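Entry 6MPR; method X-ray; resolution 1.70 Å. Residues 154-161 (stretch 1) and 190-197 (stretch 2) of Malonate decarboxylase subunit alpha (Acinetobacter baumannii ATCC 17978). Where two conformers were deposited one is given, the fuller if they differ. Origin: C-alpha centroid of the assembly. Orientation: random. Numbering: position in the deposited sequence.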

ATOM      1  N   LEU A 154      -4.134   6.991 -14.344  1.00 14.07           N
ATOM      2  CA  LEU A 154      -4.399   8.393 -14.039  1.00 12.37           C
ATOM      3  C   LEU A 154      -3.084   9.147 -13.919  1.00 12.50           C
ATOM      4  O   LEU A 154      -2.852   9.884 -12.962  1.00 11.25           O
ATOM      5  N   ILE A 155      -2.188   8.963 -14.887  1.00 13.02           N
ATOM      6  CA  ILE A 155      -0.864   9.579 -14.780  1.00  9.37           C
ATOM      7  C   ILE A 155      -1.052  11.087 -14.891  1.00 13.09           C
ATOM      8  O   ILE A 155      -1.629  11.565 -15.881  1.00 14.56           O
ATOM      9  N   PRO A 156      -0.616  11.868 -13.904  1.00 12.46           N
ATOM     10  CA  PRO A 156      -1.020  13.278 -13.855  1.00 11.16           C
ATOM     11  C   PRO A 156      -0.179  14.137 -14.783  1.00 13.25           C
ATOM     12  O   PRO A 156       1.033  13.946 -14.923  1.00 14.50           O
ATOM     13  N   ASN A 157      -0.848  15.086 -15.435  1.00 13.36           N
ATOM     14  CA  ASN A 157      -0.170  16.073 -16.276  1.00 10.68           C
ATOM     15  C   ASN A 157       0.326  17.273 -15.490  1.00 10.42           C
ATOM     16  O   ASN A 157       1.329  17.897 -15.882  1.00 13.70           O
ATOM     17  N   VAL A 158      -0.371  17.622 -14.407  1.00 10.67           N
ATOM     18  CA  VAL A 158      -0.077  18.787 -13.581  1.00 10.24           C
ATOM     19  C   VAL A 158      -0.329  18.390 -12.133  1.00 11.94           C
ATOM     20  O   VAL A 158      -1.308  17.701 -11.830  1.00 10.97           O
ATOM     21  N   VAL A 159       0.555  18.812 -11.242  1.00  9.19           N
ATOM     22  CA  VAL A 159       0.336  18.659  -9.807  1.00  9.85           C
ATOM     23  C   VAL A 159       0.463  20.025  -9.147  1.00 13.36           C
ATOM     24  O   VAL A 159       1.473  20.718  -9.333  1.00 11.33           O
ATOM     25  N   LEU A 160      -0.560  20.399  -8.372  1.00  9.26           N
ATOM     26  CA  LEU A 160      -0.645  21.674  -7.651  1.00  9.25           C
ATOM     27  C   LEU A 160      -0.613  21.351  -6.161  1.00 11.57           C
ATOM     28  O   LEU A 160      -1.581  20.804  -5.613  1.00 11.45           O
ATOM     29  N   SER A 161       0.504  21.671  -5.505  1.00 11.82           N
ATOM     30  CA  SER A 161       0.763  21.225  -4.142  0.52  9.19           C
ATOM     31  C   SER A 161       1.178  22.406  -3.279  1.00 10.37           C
ATOM     32  O   SER A 161       1.373  23.521  -3.761  1.00 10.94           O
ATOM     33  N   PHE A 190       8.343  12.350 -12.737  1.00 10.05           N
ATOM     34  CA  PHE A 190       9.053  11.377 -13.554  1.00 11.91           C
ATOM     35  C   PHE A 190       8.268  10.956 -14.793  1.00 13.84           C
ATOM     36  O   PHE A 190       8.525   9.891 -15.361  1.00 16.71           O
ATOM     37  N   SER A 191       7.336  11.784 -15.243  1.00 10.12           N
ATOM     38  CA  SER A 191       6.652  11.517 -16.504  1.00  9.75           C
ATOM     39  C   SER A 191       6.518  12.789 -17.332  1.00 15.56           C
ATOM     40  O   SER A 191       5.645  12.855 -18.200  1.00 14.61           O
ATOM     41  N   ASP A 192       7.350  13.802 -17.065  1.00 13.10           N
ATOM     42  CA  ASP A 192       7.243  15.102 -17.715  1.00 12.83           C
ATOM     43  C   ASP A 192       5.873  15.735 -17.497  1.00 14.29           C
ATOM     44  O   ASP A 192       5.333  16.404 -18.381  1.00 16.98           O
ATOM     45  N   GLY A 193       5.293  15.507 -16.302  1.00 12.22           N
ATOM     46  CA  GLY A 193       4.241  16.357 -15.796  1.00 11.86           C
ATOM     47  C   GLY A 193       4.830  17.661 -15.288  1.00 11.59           C
ATOM     48  O   GLY A 193       6.046  17.851 -15.257  1.00 11.61           O
ATOM     49  N   ILE A 194       3.956  18.585 -14.901  1.00 10.33           N
ATOM     50  CA  ILE A 194       4.390  19.896 -14.414  1.00 12.82           C
ATOM     51  C   ILE A 194       3.956  20.053 -12.958  1.00 16.81           C
ATOM     52  O   ILE A 194       2.770  19.901 -12.633  1.00 14.65           O
ATOM     53  N   VAL A 195       4.921  20.336 -12.081  1.00 13.62           N
ATOM     54  CA  VAL A 195       4.710  20.366 -10.633  1.00 10.15           C
ATOM     55  C   VAL A 195       4.881  21.812 -10.187  1.00 13.75           C
ATOM     56  O   VAL A 195       5.947  22.408 -10.385  1.00 11.98           O
ATOM     57  N   ILE A 196       3.829  22.380  -9.603  1.00 10.38           N
ATOM     58  CA  ILE A 196       3.850  23.735  -9.066  1.00  9.17           C
ATOM     59  C   ILE A 196       3.538  23.651  -7.583  1.00 14.47           C
ATOM     60  O   ILE A 196       2.514  23.081  -7.200  1.00 11.97           O
ATOM     61  N   VAL A 197       4.397  24.237  -6.752  1.00 13.45           N
ATOM     62  CA  VAL A 197       4.240  24.186  -5.298  1.00 12.65           C
ATOM     63  C   VAL A 197       4.089  25.611  -4.769  1.00 13.43           C
ATOM     64  O   VAL A 197       4.999  26.438  -4.910  1.00 11.95           O
TER

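F190 lies at the start of stretch 2, just past the end of a helix, and its ring stays out of reach of stretch 1. The CA-to-CB bond of S191 points toward stretch 1, and with chi1 at 55° (p) its OG comes 3.6 Å from I155 CG2. I155, itself directed toward stretch 2, is m at chi1 and t at chi2. Water 1 ties the loops together by donating to P156 O (2.7 Å from the water O) and to S191 OG (2.9 Å from the water O).

D192 points away, but its backbone takes part: water 2 donates to D192 O and accepts from N157 ND2, each 3.2 Å from the water O. N157 (chi1 m) also points away. At G193 the absence of a side chain matters, because an ideal CB would lie 3.0 Å from P156 O, a clash; G193 CA instead sits 3.3 Å from N157 O.

From I194 onward the strands run parallel, their axes 11° apart, and the backbone carries the polar pairing. I194 N donates to N157 O (2.9 Å), and V159 N to I194 O (2.8 Å). Side chains project alternately to the two faces of the sheet. I194 (m, t) shares a face with V158 (t), without a side-chain contact within 4.5 Å. V195 (t) lies on the other face beside V159 (t), with V195 CG2 4.3 Å from V159 CB. I196 (m, t) returns to the face of I194; its CD1 lies 3.9 Å from CD2 of L160 (m, t), whose end comes nearer than its CA-to-CB direction suggests. I196 N donates to V159 O (2.9 Å, 175° at hydrogen). V197 (t) pairs with S161 (m) on the V195 face, where V197 CG2 is 4.5 Å from S161 CB; S161 OG is hydrogen-bonded elsewhere in the structure.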

ATOM      1  CB  LEU A 154      -5.203   8.547 -12.744  1.00 10.88           C
ATOM      2  CG  LEU A 154      -6.649   8.036 -12.755  1.00 11.00           C
ATOM      3  CD1 LEU A 154      -7.345   8.225 -11.401  1.00 11.49           C
ATOM      4  CD2 LEU A 154      -7.404   8.753 -13.870  1.00 10.91           C
ATOM      5  CB  ILE A 155       0.103   9.037 -15.847  1.00 13.00           C
ATOM      6  CG1 ILE A 155       0.284   7.526 -15.678  1.00 10.99           C
ATOM      7  CG2 ILE A 155       1.452   9.770 -15.757  1.00 11.97           C
ATOM      8  CD1 ILE A 155       1.154   6.867 -16.779  1.00 10.82           C
ATOM      9  CB  PRO A 156      -0.801  13.657 -12.383  1.00 12.75           C
ATOM     10  CG  PRO A 156       0.332  12.767 -11.951  1.00 13.92           C
ATOM     11  CD  PRO A 156       0.126  11.456 -12.699  1.00 11.86           C
ATOM     12  CB  ASN A 157      -1.109  16.579 -17.371  1.00  9.77           C
ATOM     13  CG  ASN A 157      -1.603  15.472 -18.258  1.00 13.65           C
ATOM     14  OD1 ASN A 157      -2.792  15.154 -18.271  1.00 13.77           O
ATOM     15  ND2 ASN A 157      -0.694  14.887 -19.032  1.00 14.00           N
ATOM     16  CB  VAL A 158      -0.957  20.000 -13.956  1.00  9.24           C
ATOM     17  CG1 VAL A 158      -0.654  21.202 -13.043  1.00 11.16           C
ATOM     18  CG2 VAL A 158      -0.788  20.358 -15.439  1.00 11.50           C
ATOM     19  CB  VAL A 159       1.316  17.650  -9.185  1.00 10.75           C
ATOM     20  CG1 VAL A 159       1.071  17.536  -7.691  1.00  8.35           C
ATOM     21  CG2 VAL A 159       1.161  16.270  -9.845  1.00 12.11           C
ATOM     22  CB  LEU A 160      -1.923  22.427  -8.023  1.00  8.70           C
ATOM     23  CG  LEU A 160      -2.165  22.683  -9.510  1.00  9.01           C
ATOM     24  CD1 LEU A 160      -3.538  23.371  -9.696  1.00 11.23           C
ATOM     25  CD2 LEU A 160      -1.030  23.532 -10.077  1.00 11.73           C
ATOM     26  CB  SER A 161       1.861  20.146  -4.098  0.52  9.25           C
ATOM     27  OG  SER A 161       1.440  18.957  -4.727  0.52 12.84           O
ATOM     28  CB  PHE A 190       9.448  10.189 -12.676  1.00 14.00           C
ATOM     29  CG  PHE A 190      10.476  10.566 -11.646  1.00 11.58           C
ATOM     30  CD1 PHE A 190      10.093  11.061 -10.407  1.00 13.62           C
ATOM     31  CD2 PHE A 190      11.818  10.521 -11.956  1.00 10.10           C
ATOM     32  CE1 PHE A 190      11.045  11.463  -9.473  1.00 11.94           C
ATOM     33  CE2 PHE A 190      12.777  10.930 -11.029  1.00 13.57           C
ATOM     34  CZ  PHE A 190      12.388  11.399  -9.797  1.00 16.06           C
ATOM     35  CB  SER A 191       5.272  10.903 -16.270  1.00  9.51           C
ATOM     36  OG  SER A 191       4.495  11.742 -15.411  1.00 11.34           O
ATOM     37  CB  ASP A 192       7.596  14.988 -19.199  1.00 16.46           C
ATOM     38  CG  ASP A 192       9.093  14.854 -19.406  1.00 18.26           C
ATOM     39  OD1 ASP A 192       9.812  15.868 -19.237  1.00 19.17           O
ATOM     40  OD2 ASP A 192       9.554  13.730 -19.672  1.00 15.69           O
ATOM     41  CB  ILE A 194       3.849  21.025 -15.306  1.00  9.84           C
ATOM     42  CG1 ILE A 194       4.402  20.836 -16.729  1.00 14.57           C
ATOM     43  CG2 ILE A 194       4.217  22.385 -14.716  1.00 12.90           C
ATOM     44  CD1 ILE A 194       3.993  21.889 -17.698  1.00 18.11           C
ATOM     45  CB  VAL A 195       5.685  19.423  -9.907  1.00 10.35           C
ATOM     46  CG1 VAL A 195       5.581  19.528  -8.367  1.00 10.10           C
ATOM     47  CG2 VAL A 195       5.453  17.949 -10.350  1.00 11.60           C
ATOM     48  CB  ILE A 196       2.830  24.646  -9.770  1.00 13.62           C
ATOM     49  CG1 ILE A 196       3.095  24.678 -11.278  1.00 17.94           C
ATOM     50  CG2 ILE A 196       2.871  26.052  -9.164  1.00 13.11           C
ATOM     51  CD1 ILE A 196       1.901  25.077 -12.072  1.00 16.69           C
ATOM     52  CB  VAL A 197       5.422  23.472  -4.617  1.00  9.90           C
ATOM     53  CG1 VAL A 197       5.142  23.264  -3.126  1.00 12.59           C
ATOM     54  CG2 VAL A 197       5.697  22.125  -5.298  1.00 12.22           C
TER
HETATM   55  O   HOH W   1       2.515  13.120 -17.026  1.00 13.77           O
HETATM   56  O   HOH W   2       2.462  15.112 -18.739  0.59 20.15           O